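PDB 2RIJ: 2,3,4,5-tetrahydropyridine-2,6-dicarboxylate N-succinyltransferase from Campylobacter jejuni, which probably catalyses the succinyl-CoA-dependent conversion of cyclic tetrahydrodipicolinate into acyclic N-succinyl-L-2-amino-6-oxopimelate, the first step of the succinylase route to lysine. Local coordinates for residues A[29-34]-A[125-130]; A[37-42]-A[177-182]; A[44-49]-A[140-145]; A[136-141]-A[165-170]; A[201-206]-A[225-230]. All coordinates share one frame; numbering follows the deposited sequence.

Interaction 1: A[29-34]-A[125-130]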
# COMPACT_ATOMS: atom_id res chain seq x y z
N GLY A 29 14.85 -18.16 -57.04
CA GLY A 29 14.28 -19.47 -57.20
C GLY A 29 13.17 -19.47 -58.22
O GLY A 29 12.88 -18.44 -58.84
N ILE A 30 12.59 -20.65 -58.41
CA ILE A 30 11.46 -20.85 -59.28
C ILE A 30 10.22 -21.24 -58.45
O ILE A 30 10.23 -22.22 -57.69
CB ILE A 30 11.76 -21.94 -60.36
CG1 ILE A 30 12.91 -21.52 -61.26
CG2 ILE A 30 10.51 -22.25 -61.22
CD1 ILE A 30 13.41 -22.70 -62.19
N ALA A 31 9.15 -20.48 -58.65
CA ALA A 31 7.90 -20.69 -57.98
C ALA A 31 6.82 -21.31 -58.87
O ALA A 31 6.72 -20.97 -60.03
CB ALA A 31 7.38 -19.37 -57.44
N ARG A 32 6.01 -22.21 -58.31
CA ARG A 32 4.76 -22.60 -58.91
C ARG A 32 3.72 -21.63 -58.38
O ARG A 32 3.61 -21.42 -57.15
CB ARG A 32 4.37 -24.04 -58.52
CG ARG A 32 3.10 -24.51 -59.16
CD ARG A 32 2.60 -25.89 -58.61
NE ARG A 32 2.46 -25.86 -57.16
CZ ARG A 32 1.49 -25.24 -56.50
NH1 ARG A 32 0.55 -24.56 -57.11
NH2 ARG A 32 1.48 -25.27 -55.16
N LEU A 33 2.95 -21.02 -59.28
CA LEU A 33 1.99 -20.00 -58.90
C LEU A 33 0.54 -20.51 -58.86
O LEU A 33 0.13 -21.32 -59.70
CB LEU A 33 2.03 -18.82 -59.85
CG LEU A 33 3.39 -18.16 -60.14
CD1 LEU A 33 3.14 -16.99 -61.14
CD2 LEU A 33 4.13 -17.73 -58.91
N ASP A 34 -0.22 -20.01 -57.89
CA ASP A 34 -1.65 -20.21 -57.84
C ASP A 34 -2.27 -18.90 -58.30
O ASP A 34 -1.97 -17.86 -57.74
CB ASP A 34 -2.12 -20.54 -56.43
CG ASP A 34 -1.61 -21.90 -55.94
OD1 ASP A 34 -1.84 -22.92 -56.64
OD2 ASP A 34 -0.99 -21.96 -54.85
N SER A 125 7.37 -19.55 -62.55
CA SER A 125 7.99 -18.23 -62.73
C SER A 125 9.34 -18.18 -62.02
O SER A 125 9.48 -18.64 -60.88
CB SER A 125 7.11 -17.11 -62.18
OG SER A 125 5.97 -16.85 -62.99
N PHE A 126 10.32 -17.63 -62.72
CA PHE A 126 11.59 -17.30 -62.12
C PHE A 126 11.47 -16.00 -61.35
O PHE A 126 10.86 -15.02 -61.80
CB PHE A 126 12.64 -17.15 -63.20
CG PHE A 126 14.00 -16.87 -62.68
CD1 PHE A 126 14.77 -17.87 -62.11
CD2 PHE A 126 14.53 -15.58 -62.77
CE1 PHE A 126 16.05 -17.60 -61.67
CE2 PHE A 126 15.80 -15.31 -62.31
CZ PHE A 126 16.57 -16.31 -61.79
N VAL A 127 12.02 -16.01 -60.14
CA VAL A 127 11.89 -14.89 -59.21
C VAL A 127 13.28 -14.64 -58.67
O VAL A 127 13.90 -15.54 -58.17
CB VAL A 127 10.91 -15.22 -58.06
CG1 VAL A 127 10.70 -14.03 -57.15
CG2 VAL A 127 9.57 -15.73 -58.62
N CYS A 128 13.77 -13.42 -58.81
CA CYS A 128 15.04 -13.07 -58.20
C CYS A 128 15.08 -11.66 -57.63
O CYS A 128 14.37 -10.76 -58.09
CB CYS A 128 16.21 -13.34 -59.16
SG CYS A 128 16.55 -12.10 -60.37
N LEU A 129 15.91 -11.51 -56.60
CA LEU A 129 16.18 -10.23 -55.98
C LEU A 129 17.60 -9.80 -56.33
O LEU A 129 18.55 -10.56 -56.12
CB LEU A 129 16.03 -10.31 -54.45
CG LEU A 129 14.72 -10.85 -53.90
CD1 LEU A 129 14.75 -10.85 -52.35
CD2 LEU A 129 13.58 -10.04 -54.43
N PHE A 130 17.72 -8.58 -56.84
CA PHE A 130 19.07 -7.93 -57.05
C PHE A 130 19.54 -7.09 -55.87
O PHE A 130 20.74 -6.90 -55.68
CB PHE A 130 19.05 -7.06 -58.28
CG PHE A 130 18.85 -7.82 -59.55
CD1 PHE A 130 19.75 -8.79 -59.93
CD2 PHE A 130 17.77 -7.56 -60.37
CE1 PHE A 130 19.56 -9.53 -61.09
CE2 PHE A 130 17.58 -8.28 -61.54
CZ PHE A 130 18.46 -9.27 -61.89
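G29 and A31 pair with V127 and S125 along neighbouring antiparallel strands, and this short ladder is the tight part of the contact. G29 exchanges two backbone bonds with V127, its N giving to V127 O at 3.0 Å and its O taking from V127 N at 2.9 Å. A31 does the same with S125. Between these hydrogen-bonded pairs sits the non-hydrogen-bonded pair I30 and F126, with CA atoms 4.5 Å apart; I30 CA also makes a CA-H...O contact to S125 O. I30 CG1 meets F126 CD1 at the ring edge, 4.2 Å away, the side chains crossing at about a right angle. On the other face A31 CB lies 4.4 Å from V127 CG2, beneath helix 138-149, whose E139 and L143 touch V127. The strand axes run 133° apart; within these two segments the ladder ends at A31, while L33 pairs on with E123. R32, buried, and D34, partly exposed on the looser side, make no contact with 125-130: R32 NH1 reaches D34 OD1 at 2.9 Å in a salt bridge within the strand. Four backbone bonds thus set the antiparallel register, while R32 NE bonds K191 O of the second subunit.

Interaction 2: A[37-42]-A[177-182]; sequences QLNKNK and PIELEY
E179, the N-cap residue of helix 180-192, receives the connection of the antiparallel hairpin formed by strands 27-35 and 43-48, whose N39-K42 portion is a type I turn. E179 OE2 is gripped by two consecutive backbone donors, L38 N at 2.7 Å, nearly along the C-O axis, and N39 N at 2.8 Å, on the syn lone pair. In the reverse sense, the Q37 amide grips the other segment's backbone: OE1 accepts from E179 N at 2.9 Å, almost straight at 170°, and NE2 gives to P177 O, so one amide spans the backbone on both sides of I178. Among charges, K42 NZ stands 5.1 Å from E179 OE1, close enough perhaps to favour the carboxylate but not a salt bridge. L38 CG packs on Y182 CB at 4.0 Å. L38 CD2 lies at the edge of the Y182 ring. Over the ring's face, in a CH-pi contact, Q37 CG lies 4.2 Å from the centroid and 11° off the normal.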
# COMPACT_ATOMS: atom_id res chain seq x y z
N GLN A 37 -9.18 -17.78 -59.73
CA GLN A 37 -10.19 -18.57 -60.43
C GLN A 37 -11.01 -17.66 -61.37
O GLN A 37 -11.52 -18.12 -62.38
CB GLN A 37 -11.18 -19.21 -59.43
CG GLN A 37 -10.63 -20.28 -58.49
CD GLN A 37 -9.77 -19.69 -57.40
OE1 GLN A 37 -9.93 -18.50 -57.07
NE2 GLN A 37 -8.83 -20.47 -56.87
N LEU A 38 -11.19 -16.40 -61.00
CA LEU A 38 -11.86 -15.40 -61.83
C LEU A 38 -10.84 -14.50 -62.54
O LEU A 38 -10.89 -14.30 -63.75
CB LEU A 38 -12.81 -14.54 -60.99
CG LEU A 38 -14.09 -15.15 -60.43
CD1 LEU A 38 -14.95 -14.07 -59.82
CD2 LEU A 38 -14.85 -15.86 -61.49
N ASN A 39 -9.90 -13.97 -61.77
CA ASN A 39 -8.87 -13.10 -62.31
C ASN A 39 -7.54 -13.86 -62.43
O ASN A 39 -6.74 -13.92 -61.50
CB ASN A 39 -8.75 -11.85 -61.42
CG ASN A 39 -10.12 -11.20 -61.13
OD1 ASN A 39 -10.81 -11.53 -60.15
ND2 ASN A 39 -10.51 -10.25 -61.99
N LYS A 40 -7.32 -14.46 -63.60
CA LYS A 40 -6.19 -15.36 -63.80
C LYS A 40 -4.85 -14.63 -63.82
O LYS A 40 -3.82 -15.26 -63.69
CB LYS A 40 -6.38 -16.22 -65.06
CG LYS A 40 -7.44 -17.33 -64.90
N ASN A 41 -4.85 -13.32 -63.89
CA ASN A 41 -3.59 -12.58 -63.72
C ASN A 41 -3.24 -12.25 -62.27
O ASN A 41 -2.18 -11.69 -62.00
CB ASN A 41 -3.65 -11.30 -64.53
CG ASN A 41 -3.87 -11.56 -66.00
OD1 ASN A 41 -3.13 -12.32 -66.62
ND2 ASN A 41 -4.91 -10.95 -66.56
N LYS A 42 -4.16 -12.53 -61.36
CA LYS A 42 -3.94 -12.29 -59.94
C LYS A 42 -3.17 -13.47 -59.40
O LYS A 42 -3.61 -14.59 -59.55
CB LYS A 42 -5.29 -12.15 -59.25
CG LYS A 42 -5.29 -11.37 -57.98
CD LYS A 42 -6.72 -11.22 -57.45
CE LYS A 42 -7.47 -10.09 -58.16
NZ LYS A 42 -6.97 -8.73 -57.75
N PRO A 177 -5.65 -21.26 -52.19
CA PRO A 177 -6.35 -19.99 -52.20
C PRO A 177 -7.52 -19.96 -53.20
O PRO A 177 -7.42 -20.48 -54.33
CB PRO A 177 -5.25 -18.98 -52.54
CG PRO A 177 -4.26 -19.78 -53.41
CD PRO A 177 -4.34 -21.19 -52.86
N ILE A 178 -8.61 -19.34 -52.79
CA ILE A 178 -9.79 -19.13 -53.62
C ILE A 178 -10.23 -17.68 -53.47
O ILE A 178 -10.41 -17.20 -52.36
CB ILE A 178 -10.95 -20.04 -53.16
CG1 ILE A 178 -10.48 -21.50 -53.09
CG2 ILE A 178 -12.22 -19.82 -54.07
CD1 ILE A 178 -11.50 -22.46 -52.53
N GLU A 179 -10.39 -16.99 -54.58
CA GLU A 179 -10.91 -15.63 -54.57
C GLU A 179 -12.28 -15.58 -53.94
O GLU A 179 -13.12 -16.41 -54.24
CB GLU A 179 -11.02 -15.07 -56.00
CG GLU A 179 -9.72 -15.01 -56.75
CD GLU A 179 -9.86 -14.21 -58.05
OE1 GLU A 179 -9.86 -12.96 -57.96
OE2 GLU A 179 -9.99 -14.83 -59.13
N LEU A 180 -12.49 -14.63 -53.03
CA LEU A 180 -13.77 -14.48 -52.36
C LEU A 180 -14.89 -14.24 -53.40
O LEU A 180 -15.99 -14.75 -53.25
CB LEU A 180 -13.72 -13.34 -51.30
CG LEU A 180 -12.78 -13.65 -50.10
CD1 LEU A 180 -12.51 -12.41 -49.26
CD2 LEU A 180 -13.34 -14.78 -49.25
N GLU A 181 -14.60 -13.49 -54.46
CA GLU A 181 -15.62 -13.17 -55.45
C GLU A 181 -16.04 -14.43 -56.21
O GLU A 181 -17.18 -14.55 -56.66
CB GLU A 181 -15.13 -12.07 -56.39
CG GLU A 181 -16.21 -11.47 -57.28
CD GLU A 181 -17.52 -11.08 -56.52
OE1 GLU A 181 -17.50 -10.37 -55.48
OE2 GLU A 181 -18.60 -11.50 -57.00
N TYR A 182 -15.13 -15.39 -56.32
CA TYR A 182 -15.46 -16.67 -56.91
C TYR A 182 -16.49 -17.45 -56.04
O TYR A 182 -17.43 -18.08 -56.55
CB TYR A 182 -14.19 -17.50 -57.15
CG TYR A 182 -14.51 -18.88 -57.65
CD1 TYR A 182 -14.70 -19.11 -59.01
CD2 TYR A 182 -14.70 -19.92 -56.76
CE1 TYR A 182 -15.01 -20.36 -59.47
CE2 TYR A 182 -15.02 -21.17 -57.21
CZ TYR A 182 -15.16 -21.38 -58.57
OH TYR A 182 -15.49 -22.63 -59.00

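Interaction 3: A[44-49]-A[140-145]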
# COMPACT_ATOMS: atom_id res chain seq x y z
N LEU A 44 -2.24 -15.42 -56.35
CA LEU A 44 -2.70 -15.65 -55.00
C LEU A 44 -1.70 -16.31 -54.06
O LEU A 44 -1.87 -16.18 -52.85
CB LEU A 44 -3.98 -16.49 -55.01
CG LEU A 44 -5.06 -16.04 -55.99
CD1 LEU A 44 -6.24 -16.94 -55.75
CD2 LEU A 44 -5.40 -14.59 -55.78
N GLN A 45 -0.71 -17.01 -54.61
CA GLN A 45 0.31 -17.68 -53.83
C GLN A 45 1.45 -18.12 -54.76
O GLN A 45 1.23 -18.41 -55.94
CB GLN A 45 -0.26 -18.92 -53.12
CG GLN A 45 0.72 -19.54 -52.14
CD GLN A 45 0.14 -20.67 -51.31
OE1 GLN A 45 0.33 -20.71 -50.08
NE2 GLN A 45 -0.56 -21.60 -51.97
N ALA A 46 2.64 -18.23 -54.19
CA ALA A 46 3.80 -18.76 -54.86
C ALA A 46 4.46 -19.80 -53.95
O ALA A 46 4.53 -19.61 -52.72
CB ALA A 46 4.76 -17.62 -55.16
N SER A 47 4.85 -20.94 -54.52
CA SER A 47 5.49 -22.01 -53.76
C SER A 47 6.86 -22.34 -54.39
O SER A 47 6.96 -22.50 -55.61
CB SER A 47 4.60 -23.26 -53.71
OG SER A 47 3.30 -22.95 -53.18
N PHE A 48 7.89 -22.44 -53.56
CA PHE A 48 9.22 -22.79 -53.98
C PHE A 48 9.63 -24.08 -53.30
O PHE A 48 9.33 -24.27 -52.14
CB PHE A 48 10.22 -21.70 -53.53
CG PHE A 48 10.01 -20.35 -54.14
CD1 PHE A 48 9.11 -19.46 -53.60
CD2 PHE A 48 10.82 -19.92 -55.18
CE1 PHE A 48 8.93 -18.19 -54.08
CE2 PHE A 48 10.65 -18.65 -55.71
CZ PHE A 48 9.71 -17.76 -55.13
N ALA A 49 10.40 -24.91 -54.00
CA ALA A 49 10.98 -26.08 -53.38
C ALA A 49 12.47 -25.91 -53.12
O ALA A 49 13.07 -26.77 -52.48
CB ALA A 49 10.75 -27.33 -54.25
N SER A 140 7.87 -11.71 -55.35
CA SER A 140 9.01 -11.31 -54.54
C SER A 140 8.67 -11.27 -53.05
O SER A 140 9.51 -11.59 -52.23
CB SER A 140 9.63 -9.99 -55.00
OG SER A 140 8.77 -8.92 -54.76
N ILE A 141 7.43 -10.93 -52.69
CA ILE A 141 7.01 -11.05 -51.29
C ILE A 141 7.19 -12.49 -50.82
O ILE A 141 7.73 -12.75 -49.74
CB ILE A 141 5.50 -10.66 -51.06
CG1 ILE A 141 5.26 -9.20 -51.37
CG2 ILE A 141 5.10 -10.96 -49.59
CD1 ILE A 141 3.80 -8.82 -51.55
N TYR A 142 6.75 -13.44 -51.64
CA TYR A 142 6.86 -14.86 -51.26
C TYR A 142 8.32 -15.33 -51.17
O TYR A 142 8.69 -16.06 -50.22
CB TYR A 142 6.03 -15.73 -52.19
CG TYR A 142 4.62 -15.95 -51.71
CD1 TYR A 142 3.63 -15.04 -51.99
CD2 TYR A 142 4.31 -17.04 -50.90
CE1 TYR A 142 2.35 -15.23 -51.52
CE2 TYR A 142 3.02 -17.23 -50.43
CZ TYR A 142 2.05 -16.33 -50.76
OH TYR A 142 0.76 -16.49 -50.30
N LEU A 143 9.18 -14.85 -52.07
CA LEU A 143 10.61 -15.17 -51.97
C LEU A 143 11.20 -14.64 -50.62
O LEU A 143 11.99 -15.34 -49.95
CB LEU A 143 11.39 -14.63 -53.15
CG LEU A 143 12.89 -14.92 -53.18
CD1 LEU A 143 13.22 -16.39 -52.99
CD2 LEU A 143 13.44 -14.38 -54.48
N LYS A 144 10.88 -13.40 -50.27
CA LYS A 144 11.28 -12.80 -49.00
C LYS A 144 10.76 -13.62 -47.79
O LYS A 144 11.52 -13.93 -46.89
CB LYS A 144 10.80 -11.35 -48.95
CG LYS A 144 11.58 -10.40 -49.92
CD LYS A 144 10.92 -9.05 -50.13
CE LYS A 144 11.81 -8.09 -50.92
NZ LYS A 144 12.94 -7.58 -50.14
N LEU A 145 9.50 -14.02 -47.81
CA LEU A 145 8.96 -14.81 -46.70
C LEU A 145 9.71 -16.13 -46.56
O LEU A 145 10.00 -16.54 -45.45
CB LEU A 145 7.47 -15.02 -46.86
CG LEU A 145 6.59 -13.76 -46.71
CD1 LEU A 145 5.11 -14.06 -47.03
CD2 LEU A 145 6.74 -13.04 -45.33
O HOH W 1 -0.82 -14.67 -50.46
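Y142 lays its ring against the backbone of Q45 and A46. A46 N sits 3.7 Å above the ring plane, over its centre, making the Q45-A46 peptide the group that covers this face. At the root of the side chain Y142 CB stands 3.7 Å from A46 CB. Chi1 of Y142, at -91°, lies away from the usual staggered values and carries CG to this position. Y142 CD2 comes within 3.2 Å of A46 O, a buried carbonyl oxygen with no hydrogen-bond partner in the model. Farther along the ring, the Q45 side chain crosses Y142 at about a right angle, its CG 3.6 Å from Y142 OH, while its amide turns to H211 and D34. A water lies in the ring plane by Y142 OH and donates to L44 O; its modelled distance to the hydroxyl is doubtfully short. F48 also crosses L143 at about a right angle, F48 CZ 4.1 Å from L143 CB, and its ring meets Y146 edge-to-face. L44 and Q45 both face D34 as a classic beta bulge at the start of the strand. With axes 8.2 Å apart and crossing at -47°, helix 138-149 packs on one face of the antiparallel sheet, an alpha-on-beta layer.

Interaction 4: A[136-141]-A[165-170]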
# COMPACT_ATOMS: atom_id res chain seq x y z
N LEU A 136 8.00 -5.58 -55.00
CA LEU A 136 7.13 -5.01 -56.00
C LEU A 136 6.11 -5.97 -56.53
O LEU A 136 5.30 -5.63 -57.38
CB LEU A 136 7.99 -4.48 -57.12
CG LEU A 136 9.03 -3.45 -56.68
CD1 LEU A 136 9.92 -3.16 -57.84
CD2 LEU A 136 8.32 -2.21 -56.16
N SER A 137 6.16 -7.21 -56.07
CA SER A 137 5.30 -8.26 -56.62
C SER A 137 4.92 -9.24 -55.54
O SER A 137 5.63 -9.38 -54.55
CB SER A 137 5.98 -8.99 -57.78
OG SER A 137 7.18 -9.65 -57.42
N VAL A 138 3.82 -9.95 -55.77
CA VAL A 138 3.45 -11.09 -54.95
C VAL A 138 4.59 -12.11 -54.93
O VAL A 138 4.96 -12.63 -53.88
CB VAL A 138 2.16 -11.75 -55.43
CG1 VAL A 138 1.85 -12.99 -54.58
CG2 VAL A 138 0.97 -10.73 -55.38
N GLU A 139 5.16 -12.37 -56.09
CA GLU A 139 6.24 -13.34 -56.21
C GLU A 139 7.45 -12.98 -55.33
O GLU A 139 8.04 -13.86 -54.69
CB GLU A 139 6.68 -13.45 -57.69
CG GLU A 139 5.62 -14.04 -58.65
CD GLU A 139 4.71 -13.00 -59.35
OE1 GLU A 139 4.41 -11.91 -58.79
OE2 GLU A 139 4.25 -13.33 -60.47
N SER A 140 7.87 -11.71 -55.35
CA SER A 140 9.01 -11.31 -54.54
C SER A 140 8.67 -11.27 -53.05
O SER A 140 9.51 -11.59 -52.23
CB SER A 140 9.63 -9.99 -55.00
OG SER A 140 8.77 -8.92 -54.76
N ILE A 141 7.43 -10.93 -52.69
CA ILE A 141 7.01 -11.05 -51.29
C ILE A 141 7.19 -12.49 -50.82
O ILE A 141 7.73 -12.75 -49.74
CB ILE A 141 5.50 -10.66 -51.06
CG1 ILE A 141 5.26 -9.20 -51.37
CG2 ILE A 141 5.10 -10.96 -49.59
CD1 ILE A 141 3.80 -8.82 -51.55
N GLY A 165 -0.22 -4.46 -48.90
CA GLY A 165 -0.94 -3.85 -50.00
C GLY A 165 -0.91 -4.63 -51.29
O GLY A 165 -1.78 -4.45 -52.14
N LEU A 166 0.11 -5.45 -51.48
CA LEU A 166 0.26 -6.22 -52.70
C LEU A 166 -0.51 -7.57 -52.67
O LEU A 166 -0.94 -8.08 -53.71
CB LEU A 166 1.75 -6.49 -52.95
CG LEU A 166 2.57 -5.27 -53.45
CD1 LEU A 166 3.94 -5.69 -53.90
CD2 LEU A 166 1.90 -4.53 -54.58
N LEU A 167 -0.63 -8.16 -51.49
CA LEU A 167 -1.27 -9.47 -51.33
C LEU A 167 -2.80 -9.33 -51.37
O LEU A 167 -3.34 -8.36 -50.86
CB LEU A 167 -0.80 -10.11 -50.02
CG LEU A 167 0.71 -10.42 -49.90
CD1 LEU A 167 1.02 -10.87 -48.52
CD2 LEU A 167 1.18 -11.49 -50.94
N SER A 168 -3.48 -10.29 -51.99
CA SER A 168 -4.94 -10.36 -52.00
C SER A 168 -5.45 -11.15 -50.81
O SER A 168 -4.91 -12.20 -50.47
CB SER A 168 -5.43 -11.06 -53.28
OG SER A 168 -5.01 -10.36 -54.41
N ASN A 169 -6.48 -10.61 -50.16
CA ASN A 169 -7.24 -11.33 -49.14
C ASN A 169 -8.07 -12.39 -49.84
O ASN A 169 -8.91 -12.08 -50.69
CB ASN A 169 -8.14 -10.37 -48.33
CG ASN A 169 -8.81 -11.04 -47.16
OD1 ASN A 169 -8.23 -11.94 -46.53
ND2 ASN A 169 -10.06 -10.64 -46.87
N VAL A 170 -7.82 -13.64 -49.49
CA VAL A 170 -8.47 -14.78 -50.16
C VAL A 170 -8.93 -15.77 -49.10
O VAL A 170 -8.47 -15.74 -47.95
CB VAL A 170 -7.54 -15.47 -51.20
CG1 VAL A 170 -7.15 -14.47 -52.34
CG2 VAL A 170 -6.28 -16.05 -50.53
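L166 CD1 stands over one face of the L136-S137 peptide, 3.4 Å from L136 C and 3.5 Å from S137 N, and the coordinates put the methyl almost straight above that carbonyl carbon. This backbone plane is the flat group of the contact, in which no aromatic ring takes part. The peptide that follows L166 is met at its oxygen, V138 CG2 lying 3.7 Å from L166 O. I141 CD1 touches both leucines. The near-extended chi2 of I141 (164°) puts CD1 3.4 Å from L166 CB, tighter than usual van der Waals contact, and 3.8 Å from L167 CD2. V138 CG1 approaches the same L167 CD2 at 4.0 Å, so this one methyl is met by two residues a helical turn apart. The segment that supplies them is the first turn of helix 138-149, opened by a capping box: S140 N gives to S137 OG at 3.0 Å, with S137 N making a weak return bond to S140 OG. E80 OE2 bonds S137 OG and E80 OE1 bonds S140 OG. Across the contact, L166 closes the short helix 163-166 and L167 is the first residue to leave helical backbone angles, its side chain also touching F205. Farther on, V170 enters the three-stranded antiparallel sheet, and N169 ND2 bonds D216 O and T218 O of the third subunit.

Interaction 5: A[201-206]-A[225-230]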
# COMPACT_ATOMS: atom_id res chain seq x y z
N PHE A 201 -9.59 -20.59 -43.46
CA PHE A 201 -9.29 -19.23 -43.06
C PHE A 201 -9.40 -18.27 -44.25
O PHE A 201 -9.45 -18.68 -45.41
CB PHE A 201 -7.95 -19.10 -42.32
CG PHE A 201 -6.68 -19.38 -43.14
CD1 PHE A 201 -6.29 -20.67 -43.42
CD2 PHE A 201 -5.89 -18.36 -43.57
CE1 PHE A 201 -5.15 -20.94 -44.15
CE2 PHE A 201 -4.72 -18.61 -44.26
CZ PHE A 201 -4.35 -19.90 -44.56
N VAL A 202 -9.50 -17.00 -43.93
CA VAL A 202 -9.55 -15.89 -44.93
C VAL A 202 -8.51 -14.87 -44.51
O VAL A 202 -8.58 -14.30 -43.40
CB VAL A 202 -10.96 -15.26 -45.06
CG1 VAL A 202 -10.94 -13.97 -46.05
CG2 VAL A 202 -12.02 -16.33 -45.42
N ASP A 203 -7.49 -14.69 -45.36
CA ASP A 203 -6.39 -13.81 -45.05
C ASP A 203 -5.52 -13.61 -46.28
O ASP A 203 -5.68 -14.27 -47.35
CB ASP A 203 -5.51 -14.41 -43.92
CG ASP A 203 -4.48 -13.41 -43.35
OD1 ASP A 203 -4.66 -12.19 -43.48
OD2 ASP A 203 -3.46 -13.88 -42.79
N LYS A 204 -4.60 -12.69 -46.14
CA LYS A 204 -3.59 -12.38 -47.16
C LYS A 204 -2.33 -13.25 -47.12
O LYS A 204 -1.59 -13.28 -48.10
CB LYS A 204 -3.17 -10.89 -47.05
CG LYS A 204 -4.26 -9.90 -47.49
CD LYS A 204 -3.87 -8.47 -47.23
CE LYS A 204 -4.80 -7.49 -47.98
NZ LYS A 204 -4.34 -6.12 -47.93
N PHE A 205 -2.07 -13.89 -45.99
CA PHE A 205 -0.88 -14.72 -45.79
C PHE A 205 -1.28 -16.19 -45.61
O PHE A 205 -2.28 -16.47 -44.93
CB PHE A 205 -0.13 -14.32 -44.52
CG PHE A 205 0.64 -13.04 -44.62
CD1 PHE A 205 -0.03 -11.82 -44.64
CD2 PHE A 205 2.02 -13.04 -44.62
CE1 PHE A 205 0.67 -10.61 -44.74
CE2 PHE A 205 2.73 -11.82 -44.71
CZ PHE A 205 2.04 -10.61 -44.81
N PRO A 206 -0.44 -17.12 -46.10
CA PRO A 206 -0.57 -18.55 -45.80
C PRO A 206 0.15 -18.93 -44.50
O PRO A 206 0.75 -18.07 -43.82
CB PRO A 206 0.11 -19.19 -47.01
CG PRO A 206 1.18 -18.26 -47.32
CD PRO A 206 0.72 -16.88 -46.98
N LYS A 225 -1.13 -21.58 -35.88
CA LYS A 225 -0.36 -20.81 -34.90
C LYS A 225 1.00 -20.29 -35.38
O LYS A 225 1.66 -19.57 -34.65
CB LYS A 225 -0.14 -21.61 -33.63
CG LYS A 225 -1.40 -22.06 -32.87
CD LYS A 225 -2.52 -21.00 -32.93
CE LYS A 225 -3.70 -21.32 -31.98
NZ LYS A 225 -3.28 -21.00 -30.58
N VAL A 226 1.41 -20.68 -36.58
CA VAL A 226 2.66 -20.20 -37.20
C VAL A 226 2.38 -19.68 -38.59
O VAL A 226 2.13 -20.44 -39.54
CB VAL A 226 3.77 -21.27 -37.17
CG1 VAL A 226 5.13 -20.68 -37.68
CG2 VAL A 226 3.93 -21.85 -35.76
N ARG A 227 2.44 -18.36 -38.73
CA ARG A 227 2.27 -17.73 -40.02
C ARG A 227 3.51 -17.92 -40.90
O ARG A 227 4.66 -18.00 -40.42
CB ARG A 227 1.95 -16.27 -39.82
CG ARG A 227 0.98 -15.68 -40.82
CD ARG A 227 0.73 -14.26 -40.39
NE ARG A 227 -0.42 -13.64 -41.05
CZ ARG A 227 -0.79 -12.40 -40.88
NH1 ARG A 227 -0.09 -11.63 -40.08
NH2 ARG A 227 -1.85 -11.90 -41.49
N MSE A 228 3.28 -18.01 -42.21
CA MSE A 228 4.40 -17.94 -43.17
C MSE A 228 5.22 -16.64 -42.98
O MSE A 228 4.67 -15.58 -42.75
CB MSE A 228 3.86 -18.10 -44.60
CG MSE A 228 4.93 -18.17 -45.69
SE MSE A 228 6.25 -19.56 -45.32
CE MSE A 228 7.28 -19.29 -46.98
N GLY A 229 6.55 -16.77 -43.04
CA GLY A 229 7.46 -15.72 -42.65
C GLY A 229 8.01 -15.79 -41.21
O GLY A 229 8.88 -15.02 -40.88
N ALA A 230 7.44 -16.65 -40.36
CA ALA A 230 7.97 -16.94 -39.05
C ALA A 230 9.32 -17.66 -39.22
O ALA A 230 9.56 -18.36 -40.21
CB ALA A 230 6.96 -17.79 -38.19
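P206 O accepts from M228 N at 3.0 Å, the donor tilted 25° from the carbonyl plane, just where R227-A230 makes a type II turn with G229 at the positive phi of 95°. R227 runs extended from CG to NE and meets D203 tip to tip. Its NH2 bonds D203 OD2 at 2.9 Å on the syn lone pair, a salt bridge with an N-H...O angle of 163° and the two flat groups nearly coplanar. F205 crosses R227 at about a right angle: F205 CD1 lies over one guanidinium face, and R227 CZ is 4.4 Å from the ring centroid, an off-centre cation-pi contact. The turn lies between strands 219-220 and 237-238, consistent with the opening coils of this family's left-handed beta helix; within this chain 201-203 is an outermost strand of its small sheet, and V202 makes backbone bonds to the third subunit. D203 OD1 pairs with R219 of that subunit, whose positive charge also comes close to R227 NH2; D203 may thus offset two arginines. R227 NH1 bonds N246. P206 CG packs 3.8 Å from CB of M228, a selenomethionine; the buried M228 O has no hydrogen-bond partner in the model.

In the fold
Interactions 1 and 3 lie closest, centres about 7 Å apart: strand 27-35 pairs with 124-129 in the first and with 43-48 beside it, R32 N meeting S47 O at 2.9 Å. Interactions 3 and 4 share helix 138-149, their centres about 9 Å apart. Interaction 2 closes a chain loop that encloses both, and P177 CG touches L44 CB at 3.7 Å. V170 O meets D203 N at 3.0 Å, carrying interaction 4 into interaction 5, which also packs on interaction 3 through P206 and Y142. None of the five lies in the predicted succinyl-CoA site; in interaction 5 the R227 side chain is about 12 Å from that of R260.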